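Cysteine protease (Xylella fastidiosa, PDB 3OIS) probably cleaves peptide bonds as a papain-family cysteine protease and binds uridine-5'-diphosphate. Local coordinates at residues A[250-255]-A[261-266]; A[62-67]-A[240-245]; A[189-194]-A[269-274]. All blocks are in the same frame, centred on the assembly; numbering follows the deposited sequence. Where two conformers were deposited one is given.

Interaction 1: A[250-255]-A[261-266]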
loop_
_atom_site.group_PDB
_atom_site.type_symbol
_atom_site.label_atom_id
_atom_site.label_comp_id
_atom_site.label_asym_id
_atom_site.label_seq_id
_atom_site.Cartn_x
_atom_site.Cartn_y
_atom_site.Cartn_z
ATOM N N HIS A 250 -7.343 13.214 -12.103
ATOM C CA HIS A 250 -7.288 12.030 -11.153
ATOM C C HIS A 250 -5.906 11.384 -11.192
ATOM O O HIS A 250 -5.250 11.414 -12.232
ATOM C CB HIS A 250 -8.310 10.973 -11.484
ATOM C CG HIS A 250 -9.727 11.320 -11.135
ATOM N ND1 HIS A 250 -10.417 12.368 -11.728
ATOM C CD2 HIS A 250 -10.591 10.737 -10.272
ATOM C CE1 HIS A 250 -11.642 12.415 -11.224
ATOM N NE2 HIS A 250 -11.779 11.413 -10.364
ATOM N N PHE A 251 -5.476 10.819 -10.066
ATOM C CA PHE A 251 -4.328 9.918 -9.944
ATOM C C PHE A 251 -4.812 8.492 -10.074
ATOM O O PHE A 251 -5.948 8.141 -9.662
ATOM C CB PHE A 251 -3.609 10.090 -8.566
ATOM C CG PHE A 251 -2.773 11.335 -8.477
ATOM C CD1 PHE A 251 -1.411 11.274 -8.677
ATOM C CD2 PHE A 251 -3.351 12.521 -8.158
ATOM C CE1 PHE A 251 -0.580 12.373 -8.584
ATOM C CE2 PHE A 251 -2.537 13.719 -8.084
ATOM C CZ PHE A 251 -1.149 13.637 -8.283
ATOM N N ARG A 252 -3.985 7.666 -10.721
ATOM C CA ARG A 252 -4.355 6.249 -10.942
ATOM C C ARG A 252 -3.799 5.417 -9.801
ATOM O O ARG A 252 -2.602 5.501 -9.467
ATOM C CB ARG A 252 -3.663 5.775 -12.232
ATOM C CG ARG A 252 -4.075 4.376 -12.701
ATOM C CD ARG A 252 -5.511 4.466 -13.103
ATOM N NE ARG A 252 -5.857 3.246 -13.861
ATOM C CZ ARG A 252 -7.091 2.969 -14.312
ATOM N NH1 ARG A 252 -8.157 3.736 -13.964
ATOM N NH2 ARG A 252 -7.285 1.878 -15.100
ATOM N N ILE A 253 -4.687 4.637 -9.181
ATOM C CA ILE A 253 -4.274 3.801 -8.023
ATOM C C ILE A 253 -4.464 2.307 -8.319
ATOM O O ILE A 253 -5.473 1.899 -8.848
ATOM C CB ILE A 253 -4.935 4.305 -6.699
ATOM C CG1 ILE A 253 -6.399 4.273 -6.799
ATOM C CG2 ILE A 253 -4.508 5.786 -6.347
ATOM C CD1 ILE A 253 -7.040 4.431 -5.395
ATOM N N ARG A 254 -3.461 1.506 -7.958
ATOM C CA ARG A 254 -3.514 0.032 -7.965
ATOM C C ARG A 254 -4.111 -0.375 -6.678
ATOM O O ARG A 254 -3.540 -0.162 -5.607
ATOM C CB ARG A 254 -2.072 -0.424 -8.064
ATOM C CG ARG A 254 -1.926 -1.965 -8.106
ATOM C CD ARG A 254 -0.427 -2.356 -8.048
ATOM N NE ARG A 254 -0.297 -3.734 -7.691
ATOM C CZ ARG A 254 -0.363 -4.793 -8.542
ATOM N NH1 ARG A 254 -0.532 -4.606 -9.870
ATOM N NH2 ARG A 254 -0.251 -6.040 -8.080
ATOM N N ASN A 255 -5.317 -0.955 -6.738
ATOM C CA ASN A 255 -5.957 -1.449 -5.478
ATOM C C ASN A 255 -5.544 -2.939 -5.276
ATOM O O ASN A 255 -4.811 -3.495 -6.145
ATOM C CB ASN A 255 -7.441 -1.249 -5.514
ATOM C CG ASN A 255 -8.053 -1.085 -4.110
ATOM O OD1 ASN A 255 -7.418 -1.403 -3.110
ATOM N ND2 ASN A 255 -9.270 -0.559 -4.048
ATOM N N VAL A 261 -12.996 -5.733 -9.700
ATOM C CA VAL A 261 -13.538 -4.410 -9.326
ATOM C C VAL A 261 -12.744 -3.302 -10.043
ATOM O O VAL A 261 -11.628 -3.545 -10.475
ATOM C CB VAL A 261 -13.521 -4.191 -7.710
ATOM C CG1 VAL A 261 -14.449 -5.239 -7.085
ATOM C CG2 VAL A 261 -12.049 -4.211 -7.171
ATOM N N GLY A 262 -13.285 -2.099 -10.126
ATOM C CA GLY A 262 -12.608 -0.948 -10.799
ATOM C C GLY A 262 -12.375 -1.357 -12.266
ATOM O O GLY A 262 -13.202 -2.031 -12.849
ATOM N N GLU A 263 -11.223 -0.953 -12.804
ATOM C CA GLU A 263 -10.760 -1.289 -14.180
ATOM C C GLU A 263 -9.581 -2.221 -13.955
ATOM O O GLU A 263 -8.463 -1.770 -13.709
ATOM C CB GLU A 263 -10.398 -0.025 -14.957
ATOM C CG GLU A 263 -11.586 0.826 -15.337
ATOM C CD GLU A 263 -11.200 2.193 -15.983
ATOM O OE1 GLU A 263 -10.045 2.633 -15.845
ATOM O OE2 GLU A 263 -12.041 2.876 -16.618
ATOM N N ASP A 264 -9.878 -3.524 -13.987
ATOM C CA ASP A 264 -8.897 -4.576 -13.707
ATOM C C ASP A 264 -8.220 -4.360 -12.384
ATOM O O ASP A 264 -7.037 -4.625 -12.232
ATOM C CB ASP A 264 -7.821 -4.661 -14.785
ATOM C CG ASP A 264 -7.928 -5.888 -15.583
ATOM O OD1 ASP A 264 -7.986 -7.018 -14.993
ATOM O OD2 ASP A 264 -7.988 -5.687 -16.816
ATOM N N GLY A 265 -8.990 -3.873 -11.434
ATOM C CA GLY A 265 -8.397 -3.699 -10.083
ATOM C C GLY A 265 -7.859 -2.297 -9.836
ATOM O O GLY A 265 -7.402 -1.999 -8.704
ATOM N N TYR A 266 -7.835 -1.435 -10.847
ATOM C CA TYR A 266 -7.344 -0.066 -10.711
ATOM C C TYR A 266 -8.495 0.972 -10.590
ATOM O O TYR A 266 -9.645 0.752 -11.103
ATOM C CB TYR A 266 -6.478 0.334 -11.934
ATOM C CG TYR A 266 -5.129 -0.379 -11.928
ATOM C CD1 TYR A 266 -5.012 -1.786 -12.262
ATOM C CD2 TYR A 266 -3.964 0.292 -11.543
ATOM C CE1 TYR A 266 -3.781 -2.413 -12.251
ATOM C CE2 TYR A 266 -2.722 -0.391 -11.507
ATOM C CZ TYR A 266 -2.655 -1.728 -11.814
ATOM O OH TYR A 266 -1.450 -2.345 -11.751
HETATM O O HOH W 1 -6.426 -0.977 -15.562
#

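Interaction 2: A[62-67]-A[240-245]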
loop_
_atom_site.group_PDB
_atom_site.type_symbol
_atom_site.label_atom_id
_atom_site.label_comp_id
_atom_site.label_asym_id
_atom_site.label_seq_id
_atom_site.Cartn_x
_atom_site.Cartn_y
_atom_site.Cartn_z
ATOM N N ASP A 62 1.585 7.192 -16.966
ATOM C CA ASP A 62 0.903 5.913 -16.728
ATOM C C ASP A 62 1.926 4.836 -16.574
ATOM O O ASP A 62 2.412 4.212 -17.554
ATOM C CB ASP A 62 -0.151 5.580 -17.793
ATOM C CG ASP A 62 -0.915 4.316 -17.492
ATOM O OD1 ASP A 62 -0.821 3.771 -16.387
ATOM O OD2 ASP A 62 -1.614 3.802 -18.413
ATOM N N LEU A 63 2.264 4.555 -15.311
ATOM C CA LEU A 63 3.314 3.550 -15.006
ATOM C C LEU A 63 2.709 2.159 -14.790
ATOM O O LEU A 63 3.375 1.295 -14.278
ATOM C CB LEU A 63 4.141 3.961 -13.725
ATOM C CG LEU A 63 4.694 5.415 -13.683
ATOM C CD1 LEU A 63 5.688 5.546 -12.508
ATOM C CD2 LEU A 63 5.407 5.755 -15.015
ATOM N N THR A 64 1.409 2.006 -15.010
ATOM C CA THR A 64 0.761 0.701 -14.690
ATOM C C THR A 64 1.672 -0.445 -15.180
ATOM O O THR A 64 2.015 -0.533 -16.369
ATOM C CB THR A 64 -0.618 0.563 -15.366
ATOM O OG1 THR A 64 -1.488 1.590 -14.930
ATOM C CG2 THR A 64 -1.321 -0.797 -15.010
ATOM N N PRO A 65 2.004 -1.368 -14.310
ATOM C CA PRO A 65 2.955 -2.439 -14.678
ATOM C C PRO A 65 2.189 -3.652 -15.285
ATOM O O PRO A 65 0.944 -3.660 -15.279
ATOM C CB PRO A 65 3.616 -2.769 -13.332
ATOM C CG PRO A 65 2.525 -2.579 -12.373
ATOM C CD PRO A 65 1.728 -1.313 -12.866
ATOM N N PRO A 66 2.912 -4.644 -15.825
ATOM C CA PRO A 66 2.177 -5.719 -16.437
ATOM C C PRO A 66 1.606 -6.715 -15.439
ATOM O O PRO A 66 0.566 -7.339 -15.753
ATOM C CB PRO A 66 3.233 -6.407 -17.336
ATOM C CG PRO A 66 4.426 -5.459 -17.387
ATOM C CD PRO A 66 4.361 -4.809 -16.017
ATOM N N PHE A 67 2.162 -6.772 -14.221
ATOM C CA PHE A 67 1.648 -7.761 -13.289
ATOM C C PHE A 67 0.285 -7.352 -12.745
ATOM O O PHE A 67 0.071 -6.186 -12.394
ATOM C CB PHE A 67 2.650 -8.085 -12.177
ATOM C CG PHE A 67 3.067 -6.864 -11.299
ATOM C CD1 PHE A 67 2.484 -6.620 -10.031
ATOM C CD2 PHE A 67 4.101 -6.074 -11.693
ATOM C CE1 PHE A 67 3.008 -5.523 -9.236
ATOM C CE2 PHE A 67 4.623 -5.018 -10.992
ATOM C CZ PHE A 67 4.030 -4.675 -9.737
ATOM N N LEU A 240 -0.722 1.514 -3.902
ATOM C CA LEU A 240 0.369 2.037 -4.744
ATOM C C LEU A 240 -0.246 2.980 -5.811
ATOM O O LEU A 240 -1.198 2.594 -6.532
ATOM C CB LEU A 240 1.092 0.855 -5.433
ATOM C CG LEU A 240 2.344 1.297 -6.256
ATOM C CD1 LEU A 240 3.525 1.508 -5.249
ATOM C CD2 LEU A 240 2.675 0.168 -7.290
ATOM N N CYS A 241 0.297 4.203 -5.949
ATOM C CA CYS A 241 -0.145 5.083 -7.002
ATOM C C CYS A 241 0.766 4.958 -8.231
ATOM O O CYS A 241 1.960 4.942 -8.107
ATOM C CB CYS A 241 -0.072 6.539 -6.473
ATOM S SG CYS A 241 -0.599 7.752 -7.722
ATOM N N VAL A 242 0.174 4.863 -9.406
ATOM C CA VAL A 242 1.023 4.535 -10.580
ATOM C C VAL A 242 0.877 5.513 -11.669
ATOM O O VAL A 242 1.390 5.282 -12.776
ATOM C CB VAL A 242 0.610 3.089 -11.167
ATOM C CG1 VAL A 242 0.902 1.987 -10.107
ATOM C CG2 VAL A 242 -0.881 3.017 -11.591
ATOM N N GLY A 243 0.226 6.635 -11.456
ATOM C CA GLY A 243 0.034 7.572 -12.587
ATOM C C GLY A 243 -0.941 8.680 -12.322
ATOM O O GLY A 243 -1.482 8.822 -11.224
ATOM N N TYR A 244 -1.073 9.611 -13.278
ATOM C CA TYR A 244 -2.060 10.680 -13.171
ATOM C C TYR A 244 -2.493 11.157 -14.563
ATOM O O TYR A 244 -1.827 10.839 -15.532
ATOM C CB TYR A 244 -1.481 11.884 -12.399
ATOM C CG TYR A 244 -0.272 12.575 -13.038
ATOM C CD1 TYR A 244 1.039 12.280 -12.684
ATOM C CD2 TYR A 244 -0.502 13.570 -13.971
ATOM C CE1 TYR A 244 2.125 12.958 -13.279
ATOM C CE2 TYR A 244 0.544 14.262 -14.544
ATOM C CZ TYR A 244 1.843 13.969 -14.181
ATOM O OH TYR A 244 2.906 14.676 -14.767
ATOM N N ASP A 245 -3.608 11.863 -14.627
ATOM C CA ASP A 245 -4.091 12.346 -15.918
ATOM C C ASP A 245 -4.693 13.696 -15.706
ATOM O O ASP A 245 -5.803 13.813 -15.136
ATOM C CB ASP A 245 -5.067 11.355 -16.583
ATOM C CG ASP A 245 -5.273 11.681 -18.075
ATOM O OD1 ASP A 245 -4.981 12.825 -18.446
ATOM O OD2 ASP A 245 -5.613 10.800 -18.875
#

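Interaction 3: A[189-194]-A[269-274]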
loop_
_atom_site.group_PDB
_atom_site.type_symbol
_atom_site.label_atom_id
_atom_site.label_comp_id
_atom_site.label_asym_id
_atom_site.label_seq_id
_atom_site.Cartn_x
_atom_site.Cartn_y
_atom_site.Cartn_z
ATOM N N GLN A 189 3.015 16.191 0.466
ATOM C CA GLN A 189 1.644 16.077 -0.034
ATOM C C GLN A 189 1.300 17.361 -0.790
ATOM O O GLN A 189 0.579 18.289 -0.299
ATOM C CB GLN A 189 0.694 15.811 1.146
ATOM C CG GLN A 189 -0.727 15.774 0.744
ATOM C CD GLN A 189 -1.603 15.264 1.884
ATOM O OE1 GLN A 189 -1.219 15.362 3.060
ATOM N NE2 GLN A 189 -2.728 14.669 1.547
ATOM N N ASP A 190 1.754 17.386 -2.031
ATOM C CA ASP A 190 1.714 18.572 -2.856
ATOM C C ASP A 190 1.554 17.936 -4.201
ATOM O O ASP A 190 2.348 17.094 -4.528
ATOM C CB ASP A 190 3.074 19.318 -2.714
ATOM C CG ASP A 190 3.242 20.405 -3.714
ATOM O OD1 ASP A 190 3.141 20.159 -4.888
ATOM O OD2 ASP A 190 3.504 21.575 -3.360
ATOM N N ILE A 191 0.555 18.358 -4.982
ATOM C CA ILE A 191 0.229 17.652 -6.252
ATOM C C ILE A 191 1.446 17.627 -7.203
ATOM O O ILE A 191 1.745 16.608 -7.840
ATOM C CB ILE A 191 -1.010 18.246 -6.902
ATOM C CG1 ILE A 191 -2.239 17.772 -6.156
ATOM C CG2 ILE A 191 -1.170 17.829 -8.354
ATOM C CD1 ILE A 191 -3.383 18.733 -6.422
ATOM N N ASP A 192 2.191 18.724 -7.253
ATOM C CA ASP A 192 3.320 18.763 -8.199
ATOM C C ASP A 192 4.461 17.838 -7.753
ATOM O O ASP A 192 5.236 17.314 -8.573
ATOM C CB ASP A 192 3.826 20.213 -8.290
ATOM C CG ASP A 192 2.900 21.120 -9.082
ATOM O OD1 ASP A 192 1.964 20.689 -9.808
ATOM O OD2 ASP A 192 3.201 22.318 -9.031
ATOM N N HIS A 193 4.587 17.622 -6.461
ATOM C CA HIS A 193 5.597 16.685 -5.970
ATOM C C HIS A 193 5.189 15.240 -6.246
ATOM O O HIS A 193 6.019 14.463 -6.650
ATOM C CB HIS A 193 5.852 16.861 -4.505
ATOM C CG HIS A 193 6.678 18.061 -4.201
ATOM N ND1 HIS A 193 7.853 17.988 -3.487
ATOM C CD2 HIS A 193 6.518 19.363 -4.549
ATOM C CE1 HIS A 193 8.382 19.193 -3.398
ATOM N NE2 HIS A 193 7.589 20.048 -4.024
ATOM N N LEU A 194 3.902 14.924 -6.052
ATOM C CA LEU A 194 3.389 13.598 -6.413
ATOM C C LEU A 194 3.527 13.392 -7.923
ATOM O O LEU A 194 3.863 12.297 -8.364
ATOM C CB LEU A 194 1.926 13.388 -6.015
ATOM C CG LEU A 194 1.653 13.703 -4.519
ATOM C CD1 LEU A 194 0.088 13.536 -4.170
ATOM C CD2 LEU A 194 2.489 12.773 -3.665
ATOM N N MET A 269 -8.398 8.432 -8.421
ATOM C CA MET A 269 -8.601 9.233 -7.224
ATOM C C MET A 269 -8.480 10.732 -7.608
ATOM O O MET A 269 -7.471 11.108 -8.123
ATOM C CB MET A 269 -7.527 8.947 -6.141
ATOM C CG MET A 269 -7.773 9.846 -4.892
ATOM S SD MET A 269 -6.608 9.360 -3.524
ATOM C CE MET A 269 -7.471 7.896 -2.890
ATOM N N PRO A 270 -9.464 11.575 -7.282
ATOM C CA PRO A 270 -9.396 13.000 -7.678
ATOM C C PRO A 270 -8.188 13.731 -7.076
ATOM O O PRO A 270 -7.777 13.431 -5.964
ATOM C CB PRO A 270 -10.667 13.632 -7.062
ATOM C CG PRO A 270 -11.556 12.439 -6.652
ATOM C CD PRO A 270 -10.690 11.221 -6.544
ATOM N N TYR A 271 -7.623 14.680 -7.816
ATOM C CA TYR A 271 -6.609 15.551 -7.257
ATOM C C TYR A 271 -6.967 16.159 -5.914
ATOM O O TYR A 271 -6.117 16.237 -5.021
ATOM C CB TYR A 271 -6.367 16.708 -8.260
ATOM C CG TYR A 271 -5.568 16.281 -9.481
ATOM C CD1 TYR A 271 -5.267 14.932 -9.759
ATOM C CD2 TYR A 271 -5.152 17.221 -10.418
ATOM C CE1 TYR A 271 -4.540 14.582 -10.909
ATOM C CE2 TYR A 271 -4.424 16.844 -11.614
ATOM C CZ TYR A 271 -4.132 15.537 -11.848
ATOM O OH TYR A 271 -3.422 15.148 -12.996
ATOM N N GLU A 272 -8.234 16.561 -5.756
ATOM C CA GLU A 272 -8.677 17.223 -4.492
ATOM C C GLU A 272 -8.755 16.210 -3.327
ATOM O O GLU A 272 -8.790 16.610 -2.142
ATOM C CB GLU A 272 -10.085 17.824 -4.699
ATOM C CG GLU A 272 -10.261 18.905 -5.828
ATOM C CD GLU A 272 -10.323 18.375 -7.313
ATOM O OE1 GLU A 272 -10.337 19.262 -8.231
ATOM O OE2 GLU A 272 -10.332 17.114 -7.598
ATOM N N TYR A 273 -8.820 14.934 -3.651
ATOM C CA TYR A 273 -8.876 13.919 -2.607
ATOM C C TYR A 273 -7.436 13.695 -2.121
ATOM O O TYR A 273 -7.139 13.840 -0.924
ATOM C CB TYR A 273 -9.477 12.668 -3.231
ATOM C CG TYR A 273 -9.975 11.592 -2.251
ATOM C CD1 TYR A 273 -11.261 11.102 -2.415
ATOM C CD2 TYR A 273 -9.190 11.088 -1.179
ATOM C CE1 TYR A 273 -11.757 10.131 -1.625
ATOM C CE2 TYR A 273 -9.732 10.122 -0.295
ATOM C CZ TYR A 273 -10.999 9.611 -0.563
ATOM O OH TYR A 273 -11.590 8.662 0.248
ATOM N N ILE A 274 -6.534 13.329 -3.043
ATOM C CA ILE A 274 -5.178 12.997 -2.628
ATOM C C ILE A 274 -4.418 14.151 -1.940
ATOM O O ILE A 274 -3.540 13.901 -1.096
ATOM C CB ILE A 274 -4.372 12.441 -3.853
ATOM C CG1 ILE A 274 -3.255 11.512 -3.381
ATOM C CG2 ILE A 274 -3.902 13.652 -4.725
ATOM C CD1 ILE A 274 -2.555 10.657 -4.584
#

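Interaction 1: A[250-255]-A[261-266]
The guanidinium of Arg-252 has Tyr-266 CB over one face, off-centre toward the rim, and Glu-263 OE1 at its edge. Its plane lies only 20° from that of the Tyr-266 phenol, although NE meets Tyr-266 CB, at 3.5 Å, rather than the ring centre. The guanidinium of Arg-254 is turned far more steeply, 73° from the same ring, and receives Tyr-266 OH at its edge, with NH1 to OH 3.1 Å. Tyr-266 thus lies between two arginines: its CB meets one and its hydroxyl the other, while CE2 rests 3.5 Å from Arg-254 CB.

Arg-252 grips Glu-263 end-on, NH1 at 2.9 Å and NH2 at 3.0 Å from the single oxygen OE1, which is met on its anti side. The bend at chi2 (67°) turns the arginine chain back over the hairpin loop, where a water accepts weakly from NH2 and donates to Glu-263 O. Below the side chains the backbones form the neck of a beta-hairpin between strands 250-254 and 266-270. Arg-254 and Tyr-266 are a non-hydrogen-bonded antiparallel pair, Asn-255 N donates to Gly-265 O over 3.0 Å, and Tyr-266 CA makes a CH contact with Ile-253 O at 3.3 Å. A type I' turn from Glu-263 to Tyr-266 feeds the second strand. Asn-255 packs on His-237, probably matching the asparagine and histidine of papain-like active sites.

Arg-254 NH2 and NH1 also donate to Gln-68 O and Phe-67 O, and Tyr-70 makes a cation-pi contact with this guanidinium. A buried positive charge is therefore spread over neutral acceptors, which probably favours the phenol of Tyr-266 as an acceptor, whereas the charge of Arg-252 is balanced directly by a carboxylate nearer the surface.

Interaction 2: A[62-67]-A[240-245]
Leu-63 N donates to Val-242 O over 2.8 Å, closing a short antiparallel bridge that joins the end of strand 60-62 to strand 233-245; an Asx turn at Asp-62 then leads the chain off the sheet. The donor approaches nearly straight on to the carbonyl, with a C=O...N angle of 173°, and Leu-63 CB settles 3.2 Å from the same oxygen. Val-242 carries the apolar side of the contact. Its CG2, lodged between the backbone N and carbonyl carbon, comes within 3.7 Å of Thr-64 OG1, and its CG1 lies 4.4 Å from Pro-65 CD, so the two methyls meet successive residues of the departing loop.

Asp-62 and Gly-243 form the non-hydrogen-bonded pair beside this bond. The chains run close there, CA to CA 4.5 Å, with Gly-243 facing Asp-62.

In the next shell, Leu-63 packs on Phe-89 of helix 78-93 and on Leu-198 of helix 191-199, while Tyr-266 touches Thr-64, Pro-65 and Val-242 together. Pro-65 CG also sits over one face of the Phe-67 ring, offset toward the rim. What orients Thr-64 against the valine is Asp-62: OD1 takes the backbone N of Thr-64 from above the carboxylate plane at 3.2 Å, and through its syn lone pair accepts from Thr-64 OG1 at 2.7 Å.

Interaction 3: A[189-194]-A[269-274]
Leu-194 and Ile-274 point at each other tip to tip, with their CD1 atoms 3.9 Å apart. CG1 and CG2 of Ile-274 lie almost as near the same leucine methyl, so Leu-194 CD1 is met by CG1, CG2 and CD1 of one isoleucine. Ile-191, one turn earlier on helix 191-199, instead crosses Tyr-271 at about a right angle: its CD1 lies 4.0 Å from Tyr-271 CB and approaches the ring only obliquely. The phenol reaches elsewhere, its OH bonding to Asp-246.

Gln-189 supplies the polar edge. With CG anti to the backbone N (chi1 176°) and the chain extended beyond it, the amide reaches the C-terminal end of the short helix 271-274, where NE2 donates to Ile-274 O at 2.9 Å with an N-H...O angle of 161°. The acceptor lies close to the amide plane. NE2 also donates to Ala-280 O, linking the helix end to the start of strand 280-287.

The start of helix 191-199 thus packs on the whole single-turn helix 271-274, beside the antiparallel sheet. Asp-190 is the N-cap of the first, its OD1 taking weak bonds from Asp-192 N and His-193 N; Pro-270 holds the same position in the other. Phe-251 and Phe-283 of the sheet both touch Leu-194 and Ile-274, extending the apolar cluster.

Chemically, dispersion between aliphatic groups carries the centre, while one neutral amide satisfies two backbone carbonyls without bringing a charge to the buried helix end.

Overall arrangement
Along the chain, 62-67 comes first and waits until 240-245 for its partner, so interaction 2 closes a loop of more than 170 residues, joining the segment that leads toward helix 78-93 to the long strand 233-245. Within that loop 189-194 opens interaction 3, which closes only at 269-274; the two therefore cross. Interaction 1 follows interaction 2 in series and is nested inside interaction 3 as a local hairpin. All three reach one antiparallel sheet: strand 250-254 bonds to 233-245 through Arg-252 and Val-242, and to 266-270 through Phe-251 and Met-269. Tyr-271 OH also packs against Tyr-244, bringing interactions 2 and 3 together.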